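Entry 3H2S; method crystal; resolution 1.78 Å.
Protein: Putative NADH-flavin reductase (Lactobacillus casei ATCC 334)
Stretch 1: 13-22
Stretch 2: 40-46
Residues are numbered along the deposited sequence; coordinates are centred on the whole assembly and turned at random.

Stretch 1 13-22: GSAIVAEARR
Stretch 2, residues 40-46: RLGATVA

Residues 13-22 are helical throughout, continuing a helix that begins earlier in the chain. Backbone hydrogen bonds run from residue i+4 to residue i, from Val17 N to Gly13 O (2.9 Å) through Arg22 N to Ala18 O (2.9 Å). Stretch 2 leaves a helix at Gly42, where phi/psi is 107/152. A CB there would jam against the carbonyl O of Leu41, so glycine suits the position. A type I turn then spans Gly42 to Val45, with Val45 N hydrogen-bonded to Gly42 O at 3.2 Å.

The closest CA pair is Ser14 CA and Leu41 CA, 6.4 Å apart. Ser14, Val17 and Arg21 all point their CA-to-CB bonds toward stretch 2, as their spacing of three and four residues allows.

The contact between side chains is mainly apolar. Leu41 starts sideways, but chi1 m and chi2 t bring its end nearer the helix. Leu41 CD2 lies 4.0 Å from Ser14 CA and 4.1 Å from Val17 CB. Val17, chi1 t, places CG1 4.2 Å from CG1 of Val45, also t. Ser14 is p; its OG is hydrogen-bonded elsewhere in the structure.

Arg21 (m, t, p, chi4 -139°) reaches the turn. Val45 CG2 lies over one face of its guanidinium, 3.6 Å from Arg21 NE. Arg21 NH2 is 3.8 Å from Thr44 CB; OG1 and CG2 of Thr44 are not modelled.

No direct hydrogen bond joins the modelled atoms of the stretches. Water supplies the polar links. Water 1 donates to Ser14 O (2.8 Å) and Arg40 O (3.2 Å). Water 2 donates to Leu41 O (3.0 Å) and weakly accepts from Arg21 NH1 (3.4 Å).

Within the helix, Arg22 (t, t, p, chi4 65°) turns back to Glu19 (t, p, chi3 19°). Arg22 NH2 and Glu19 OE2 form a salt bridge at 2.7 Å.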

ATOM      1  N   GLY A  13     -12.519 -18.063  -4.539  1.00  7.38           N
ATOM      2  CA  GLY A  13     -12.732 -18.160  -3.093  1.00  8.20           C
ATOM      3  C   GLY A  13     -13.532 -19.361  -2.631  1.00  8.41           C
ATOM      4  O   GLY A  13     -13.156 -20.037  -1.670  1.00  8.56           O
ATOM      5  N   SER A  14     -14.627 -19.651  -3.324  1.00  7.97           N
ATOM      6  CA  SER A  14     -15.486 -20.743  -2.915  1.00  9.53           C
ATOM      7  C   SER A  14     -14.788 -22.088  -3.138  1.00  8.76           C
ATOM      8  O   SER A  14     -14.947 -23.017  -2.342  1.00  6.99           O
ATOM      9  CB  SER A  14     -16.816 -20.695  -3.661  1.00 10.82           C
ATOM     10  OG  SER A  14     -16.617 -20.846  -5.048  1.00 16.10           O
ATOM     11  N   ALA A  15     -13.940 -22.145  -4.162  1.00  8.67           N
ATOM     12  CA  ALA A  15     -13.156 -23.342  -4.453  1.00  6.56           C
ATOM     13  C   ALA A  15     -12.099 -23.545  -3.366  1.00  8.30           C
ATOM     14  O   ALA A  15     -11.838 -24.677  -2.938  1.00  7.53           O
ATOM     15  CB  ALA A  15     -12.501 -23.215  -5.806  1.00  7.70           C
ATOM     16  N   ILE A  16     -11.489 -22.440  -2.936  1.00  8.63           N
ATOM     17  CA  ILE A  16     -10.507 -22.456  -1.845  1.00  9.71           C
ATOM     18  C   ILE A  16     -11.135 -22.914  -0.528  1.00  8.76           C
ATOM     19  O   ILE A  16     -10.556 -23.727   0.204  1.00  7.43           O
ATOM     20  CB  ILE A  16      -9.866 -21.071  -1.650  1.00  7.88           C
ATOM     21  CG1 ILE A  16      -9.023 -20.706  -2.894  1.00 11.97           C
ATOM     22  CG2 ILE A  16      -9.026 -21.050  -0.378  1.00  9.38           C
ATOM     23  CD1 ILE A  16      -8.865 -19.190  -3.121  1.00 10.70           C
ATOM     24  N   VAL A  17     -12.338 -22.420  -0.240  1.00  8.55           N
ATOM     25  CA  VAL A  17     -13.045 -22.834   0.974  1.00  8.29           C
ATOM     26  C   VAL A  17     -13.297 -24.336   0.969  1.00  5.88           C
ATOM     27  O   VAL A  17     -12.976 -25.031   1.940  1.00  7.63           O
ATOM     28  CB  VAL A  17     -14.379 -22.068   1.170  1.00  7.09           C
ATOM     29  CG1 VAL A  17     -15.216 -22.719   2.290  1.00  7.97           C
ATOM     30  CG2 VAL A  17     -14.109 -20.607   1.499  1.00  8.61           C
ATOM     31  N   ALA A  18     -13.721 -24.862  -0.182  1.00  7.53           N
ATOM     32  CA  ALA A  18     -14.006 -26.287  -0.311  1.00  8.65           C
ATOM     33  C   ALA A  18     -12.744 -27.138  -0.146  1.00  8.67           C
ATOM     34  O   ALA A  18     -12.744 -28.137   0.584  1.00 10.42           O
ATOM     35  CB  ALA A  18     -14.673 -26.578  -1.666  1.00  7.91           C
ATOM     36  N   GLU A  19     -11.663 -26.720  -0.789  1.00  7.79           N
ATOM     37  CA  GLU A  19     -10.410 -27.463  -0.719  1.00  7.95           C
ATOM     38  C   GLU A  19      -9.863 -27.408   0.706  1.00  9.57           C
ATOM     39  O   GLU A  19      -9.328 -28.396   1.209  1.00  8.92           O
ATOM     40  CB  GLU A  19      -9.377 -26.904  -1.704  1.00 10.10           C
ATOM     41  CG  GLU A  19      -8.039 -27.670  -1.696  1.00 11.09           C
ATOM     42  CD  GLU A  19      -8.190 -29.126  -2.140  1.00 17.18           C
ATOM     43  OE1 GLU A  19      -9.218 -29.450  -2.783  1.00 18.09           O
ATOM     44  OE2 GLU A  19      -7.291 -29.952  -1.834  1.00 16.51           O
ATOM     45  N   ALA A  20      -9.971 -26.244   1.342  1.00  7.84           N
ATOM     46  CA  ALA A  20      -9.574 -26.102   2.741  1.00  9.98           C
ATOM     47  C   ALA A  20     -10.316 -27.073   3.652  1.00 10.97           C
ATOM     48  O   ALA A  20      -9.707 -27.682   4.534  1.00 12.14           O
ATOM     49  CB  ALA A  20      -9.773 -24.675   3.212  1.00  8.48           C
ATOM     50  N   ARG A  21     -11.633 -27.176   3.467  1.00 10.68           N
ATOM     51  CA  ARG A  21     -12.451 -28.068   4.280  1.00 12.09           C
ATOM     52  C   ARG A  21     -12.123 -29.518   3.987  1.00 14.84           C
ATOM     53  O   ARG A  21     -12.111 -30.357   4.906  1.00 13.01           O
ATOM     54  CB  ARG A  21     -13.945 -27.817   4.051  1.00 12.53           C
ATOM     55  CG  ARG A  21     -14.415 -26.497   4.622  1.00 14.83           C
ATOM     56  CD  ARG A  21     -15.851 -26.205   4.205  1.00 23.33           C
ATOM     57  NE  ARG A  21     -16.806 -26.799   5.134  1.00 33.79           N
ATOM     58  CZ  ARG A  21     -17.922 -27.411   4.765  1.00 36.02           C
ATOM     59  NH1 ARG A  21     -18.225 -27.520   3.475  1.00 32.38           N
ATOM     60  NH2 ARG A  21     -18.750 -27.880   5.689  1.00 44.80           N
ATOM     61  N   ARG A  22     -11.881 -29.827   2.713  1.00 11.76           N
ATOM     62  CA  ARG A  22     -11.497 -31.197   2.346  1.00 14.02           C
ATOM     63  C   ARG A  22     -10.228 -31.587   3.104  1.00 11.64           C
ATOM     64  O   ARG A  22     -10.086 -32.725   3.569  1.00  9.95           O
ATOM     65  CB  ARG A  22     -11.261 -31.321   0.835  1.00 13.75           C
ATOM     66  CG  ARG A  22     -10.957 -32.752   0.386  1.00 15.36           C
ATOM     67  CD  ARG A  22     -10.927 -32.871  -1.139  1.00 17.11           C
ATOM     68  NE  ARG A  22      -9.632 -32.482  -1.706  1.00 18.72           N
ATOM     69  CZ  ARG A  22      -8.482 -33.121  -1.493  1.00 28.08           C
ATOM     70  NH1 ARG A  22      -8.412 -34.114  -0.616  1.00 21.84           N
ATOM     71  NH2 ARG A  22      -7.368 -32.684  -2.064  1.00 25.22           N
ATOM     72  N   ARG A  40     -23.373 -20.867  -1.281  1.00 31.46           N
ATOM     73  CA  ARG A  40     -22.163 -21.294  -1.992  1.00 30.76           C
ATOM     74  C   ARG A  40     -21.184 -22.061  -1.109  1.00 30.61           C
ATOM     75  O   ARG A  40     -20.274 -22.730  -1.610  1.00 30.88           O
ATOM     76  CB  ARG A  40     -21.463 -20.104  -2.650  1.00 28.70           C
ATOM     77  CG  ARG A  40     -22.268 -19.493  -3.776  1.00 30.79           C
ATOM     78  CD  ARG A  40     -21.613 -18.259  -4.368  1.00 33.01           C
ATOM     79  NE  ARG A  40     -22.427 -17.728  -5.464  1.00 41.82           N
ATOM     80  CZ  ARG A  40     -22.133 -16.636  -6.171  1.00 47.76           C
ATOM     81  NH1 ARG A  40     -21.006 -15.970  -5.947  1.00 45.16           N
ATOM     82  NH2 ARG A  40     -22.964 -16.221  -7.119  1.00 47.27           N
ATOM     83  N   LEU A  41     -21.279 -21.811   0.213  1.00 28.60           N
ATOM     84  CA  LEU A  41     -20.261 -22.316   1.121  1.00 29.63           C
ATOM     85  C   LEU A  41     -20.867 -23.378   2.025  1.00 33.31           C
ATOM     86  O   LEU A  41     -20.221 -24.377   2.349  1.00 35.17           O
ATOM     87  CB  LEU A  41     -19.672 -21.179   1.961  1.00 27.53           C
ATOM     88  CG  LEU A  41     -19.080 -20.001   1.184  1.00 18.24           C
ATOM     89  CD1 LEU A  41     -18.513 -18.954   2.150  1.00 16.15           C
ATOM     90  CD2 LEU A  41     -18.017 -20.492   0.202  1.00 14.91           C
ATOM     91  N   GLY A  42     -22.134 -23.186   2.368  1.00 35.67           N
ATOM     92  CA  GLY A  42     -22.824 -24.104   3.251  1.00 39.80           C
ATOM     93  C   GLY A  42     -23.037 -23.500   4.620  1.00 41.49           C
ATOM     94  O   GLY A  42     -22.262 -22.653   5.064  1.00 40.32           O
ATOM     95  N   ALA A  43     -24.093 -23.946   5.293  1.00 41.35           N
ATOM     96  CA  ALA A  43     -24.476 -23.388   6.579  1.00 39.18           C
ATOM     97  C   ALA A  43     -23.377 -23.615   7.605  1.00 37.49           C
ATOM     98  O   ALA A  43     -23.319 -22.931   8.624  1.00 37.07           O
ATOM     99  CB  ALA A  43     -25.782 -24.013   7.055  1.00 41.41           C
ATOM    100  N   THR A  44     -22.494 -24.568   7.321  1.00 33.03           N
ATOM    101  CA  THR A  44     -21.558 -25.062   8.321  1.00 30.33           C
ATOM    102  C   THR A  44     -20.238 -24.300   8.308  1.00 28.78           C
ATOM    103  O   THR A  44     -19.308 -24.650   9.034  1.00 29.91           O
ATOM    104  CB  THR A  44     -21.312 -26.555   8.128  1.00 31.45           C
ATOM    105  N   VAL A  45     -20.116 -23.334   7.403  1.00 23.94           N
ATOM    106  CA  VAL A  45     -18.870 -22.585   7.268  1.00 17.74           C
ATOM    107  C   VAL A  45     -18.948 -21.287   8.064  1.00 15.23           C
ATOM    108  O   VAL A  45     -19.864 -20.497   7.871  1.00 16.95           O
ATOM    109  CB  VAL A  45     -18.582 -22.262   5.780  1.00 16.66           C
ATOM    110  CG1 VAL A  45     -17.327 -21.403   5.649  1.00 18.48           C
ATOM    111  CG2 VAL A  45     -18.424 -23.554   4.992  1.00 20.04           C
ATOM    112  N   ALA A  46     -17.989 -21.071   8.954  1.00 16.13           N
ATOM    113  CA  ALA A  46     -18.008 -19.897   9.822  1.00 16.20           C
ATOM    114  C   ALA A  46     -17.785 -18.633   9.008  1.00 16.28           C
ATOM    115  O   ALA A  46     -17.063 -18.639   8.020  1.00 15.83           O
ATOM    116  CB  ALA A  46     -16.965 -20.020  10.929  1.00 15.74           C
TER
HETATM  117  O   HOH W   1     -17.336 -24.019  -1.303  1.00 18.08           O
HETATM  118  O   HOH W   2     -17.692 -25.246   1.030  1.00 29.70           O